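Local structure of envelope glycoprotein (Bourbon virus, 5ZKX) at residues A[77-83]-A[179-183]. The protein probably mediates attachment to host cells and fusion of the viral envelope with the cell membrane, as a class III fusion protein related to baculovirus gp64. Numbering follows the deposited sequence.
Sequences PTKDELK and AETFW
The carboxylate of Glu180 is gripped at both oxygens: OE2 forms a salt bridge with the ammonium group of Lys83, and OE1 is hydrogen-bonded to Ser193 OG. The two chains of the salt bridge reach toward each other from opposite directions, and a bend at the last torsion of Lys83 (chi4 -119°) brings Lys83 NZ to 2.4 Å from Glu180 OE2, a separation so short that its exact value is doubtful. Lys79 adds a second positive charge nearby without closing a salt bridge, its NZ lying 4.1 Å from Glu180 OE2. Lys79 NZ also comes to 3.6 Å from the backbone O of Glu180, and the two lysines together probably favour the charged form of the carboxylate.

Lys79 also carries the apolar part of the contact. With CG anti to the backbone N (chi1 -160°) and an extended chain beyond, it runs past Phe182 in the opposite sense. Lys79 CB sits above the middle of one face of the Phe182 ring in a CH-pi contact, 4.2 Å from the centroid, and Lys79 CG lies 4.0 Å from Phe182 CD1. At the ring edge, Pro77 O lies in the plane, 3.9 Å from Phe182 CZ, and Leu82 CD2 meets Phe182 CE1 near the ring plane. The contact thus lays the N-terminal part of helix 79-88 against strand 182-185 and the residues leading into it; the strand belongs to an antiparallel sheet of this gp64-family glycoprotein, and Leu191 of the neighbouring strand 188-192 touches Lys79, Lys83 and Phe182. The helix start is closed by a capping box: Thr78 OG1 accepts from Glu81 N at 3.2 Å, and Thr78 N donates back to Glu81 OE1 from above the carboxylate plane. Glu81 OE2 is engaged in turn by Arg49 of strand 44-58.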
loop_
_atom_site.group_PDB
_atom_site.type_symbol
_atom_site.label_atom_id
_atom_site.label_comp_id
_atom_site.label_asym_id
_atom_site.label_seq_id
_atom_site.Cartn_x
_atom_site.Cartn_y
_atom_site.Cartn_z
ATOM N N PRO A 77 -17.988 -32.509 1.032
ATOM C CA PRO A 77 -18.130 -33.427 -0.103
ATOM C C PRO A 77 -16.858 -34.220 -0.353
ATOM O O PRO A 77 -15.756 -33.804 0.007
ATOM C CB PRO A 77 -18.445 -32.493 -1.278
ATOM C CG PRO A 77 -17.946 -31.153 -0.847
ATOM C CD PRO A 77 -18.151 -31.102 0.634
ATOM N N THR A 78 -17.027 -35.387 -0.967
ATOM C CA THR A 78 -15.889 -36.197 -1.360
ATOM C C THR A 78 -15.208 -35.574 -2.577
ATOM O O THR A 78 -15.666 -34.576 -3.140
ATOM C CB THR A 78 -16.327 -37.628 -1.660
ATOM O OG1 THR A 78 -17.048 -37.654 -2.897
ATOM C CG2 THR A 78 -17.220 -38.153 -0.550
ATOM N N LYS A 79 -14.098 -36.188 -2.991
ATOM C CA LYS A 79 -13.354 -35.683 -4.141
ATOM C C LYS A 79 -14.214 -35.690 -5.397
ATOM O O LYS A 79 -14.342 -34.667 -6.079
ATOM C CB LYS A 79 -12.089 -36.513 -4.346
ATOM C CG LYS A 79 -11.011 -35.827 -5.166
ATOM C CD LYS A 79 -9.798 -36.734 -5.323
ATOM C CE LYS A 79 -8.677 -36.048 -6.088
ATOM N NZ LYS A 79 -7.432 -36.871 -6.093
ATOM N N ASP A 80 -14.823 -36.837 -5.711
ATOM C CA ASP A 80 -15.655 -36.931 -6.909
ATOM C C ASP A 80 -16.910 -36.079 -6.791
ATOM O O ASP A 80 -17.377 -35.526 -7.792
ATOM C CB ASP A 80 -16.025 -38.388 -7.176
ATOM C CG ASP A 80 -14.829 -39.318 -7.074
ATOM O OD1 ASP A 80 -13.711 -38.901 -7.450
ATOM O OD2 ASP A 80 -15.005 -40.468 -6.615
ATOM N N GLU A 81 -17.468 -35.967 -5.584
ATOM C CA GLU A 81 -18.601 -35.074 -5.368
ATOM C C GLU A 81 -18.227 -33.636 -5.688
ATOM O O GLU A 81 -18.932 -32.944 -6.430
ATOM C CB GLU A 81 -19.082 -35.186 -3.922
ATOM C CG GLU A 81 -20.313 -36.043 -3.730
ATOM C CD GLU A 81 -20.817 -36.007 -2.305
ATOM O OE1 GLU A 81 -20.061 -36.408 -1.393
ATOM O OE2 GLU A 81 -21.965 -35.568 -2.095
ATOM N N LEU A 82 -17.110 -33.167 -5.129
ATOM C CA LEU A 82 -16.673 -31.799 -5.380
ATOM C C LEU A 82 -16.367 -31.569 -6.855
ATOM O O LEU A 82 -16.587 -30.467 -7.369
ATOM C CB LEU A 82 -15.451 -31.488 -4.519
ATOM C CG LEU A 82 -14.954 -30.048 -4.519
ATOM C CD1 LEU A 82 -16.112 -29.098 -4.276
ATOM C CD2 LEU A 82 -13.873 -29.880 -3.468
ATOM N N LYS A 83 -15.876 -32.596 -7.551
ATOM C CA LYS A 83 -15.600 -32.467 -8.979
ATOM C C LYS A 83 -16.879 -32.231 -9.769
ATOM O O LYS A 83 -16.928 -31.363 -10.649
ATOM C CB LYS A 83 -14.882 -33.715 -9.490
ATOM C CG LYS A 83 -13.449 -33.834 -9.022
ATOM C CD LYS A 83 -12.882 -35.209 -9.315
ATOM C CE LYS A 83 -11.464 -35.330 -8.781
ATOM N NZ LYS A 83 -10.493 -35.612 -9.871
ATOM N N ALA A 179 -0.894 -36.046 -7.958
ATOM C CA ALA A 179 -2.257 -35.931 -8.482
ATOM C C ALA A 179 -3.097 -35.023 -7.593
ATOM O O ALA A 179 -3.333 -35.354 -6.428
ATOM C CB ALA A 179 -2.902 -37.308 -8.604
ATOM N N GLU A 180 -3.530 -33.887 -8.144
ATOM C CA GLU A 180 -4.769 -33.205 -7.754
ATOM C C GLU A 180 -4.923 -33.092 -6.235
ATOM O O GLU A 180 -5.760 -33.752 -5.619
ATOM C CB GLU A 180 -5.976 -33.917 -8.369
ATOM C CG GLU A 180 -6.427 -33.331 -9.689
ATOM C CD GLU A 180 -7.846 -33.721 -10.040
ATOM O OE1 GLU A 180 -8.472 -33.025 -10.866
ATOM O OE2 GLU A 180 -8.335 -34.727 -9.489
ATOM N N THR A 181 -4.063 -32.270 -5.639
ATOM C CA THR A 181 -4.097 -32.067 -4.193
ATOM C C THR A 181 -5.508 -31.743 -3.708
ATOM O O THR A 181 -6.128 -30.769 -4.147
ATOM C CB THR A 181 -3.118 -30.957 -3.786
ATOM O OG1 THR A 181 -3.241 -30.691 -2.384
ATOM C CG2 THR A 181 -3.385 -29.689 -4.557
ATOM N N PHE A 182 -6.013 -32.592 -2.812
ATOM C CA PHE A 182 -7.348 -32.484 -2.242
ATOM C C PHE A 182 -7.243 -32.575 -0.726
ATOM O O PHE A 182 -6.386 -33.286 -0.196
ATOM C CB PHE A 182 -8.267 -33.595 -2.785
ATOM C CG PHE A 182 -9.535 -33.788 -1.996
ATOM C CD1 PHE A 182 -10.660 -33.023 -2.268
ATOM C CD2 PHE A 182 -9.612 -34.749 -0.999
ATOM C CE1 PHE A 182 -11.828 -33.201 -1.552
ATOM C CE2 PHE A 182 -10.778 -34.930 -0.278
ATOM C CZ PHE A 182 -11.887 -34.156 -0.557
ATOM N N TRP A 183 -8.113 -31.846 -0.027
ATOM C CA TRP A 183 -8.151 -31.940 1.426
ATOM C C TRP A 183 -9.479 -31.401 1.941
ATOM O O TRP A 183 -10.270 -30.810 1.202
ATOM C CB TRP A 183 -6.962 -31.215 2.072
ATOM C CG TRP A 183 -7.100 -29.731 2.209
ATOM C CD1 TRP A 183 -7.600 -29.050 3.278
ATOM C CD2 TRP A 183 -6.699 -28.741 1.254
ATOM N NE1 TRP A 183 -7.545 -27.697 3.047
ATOM C CE2 TRP A 183 -6.997 -27.480 1.810
ATOM C CE3 TRP A 183 -6.120 -28.798 -0.018
ATOM C CZ2 TRP A 183 -6.739 -26.288 1.138
ATOM C CZ3 TRP A 183 -5.866 -27.614 -0.685
ATOM C CH2 TRP A 183 -6.175 -26.376 -0.106
#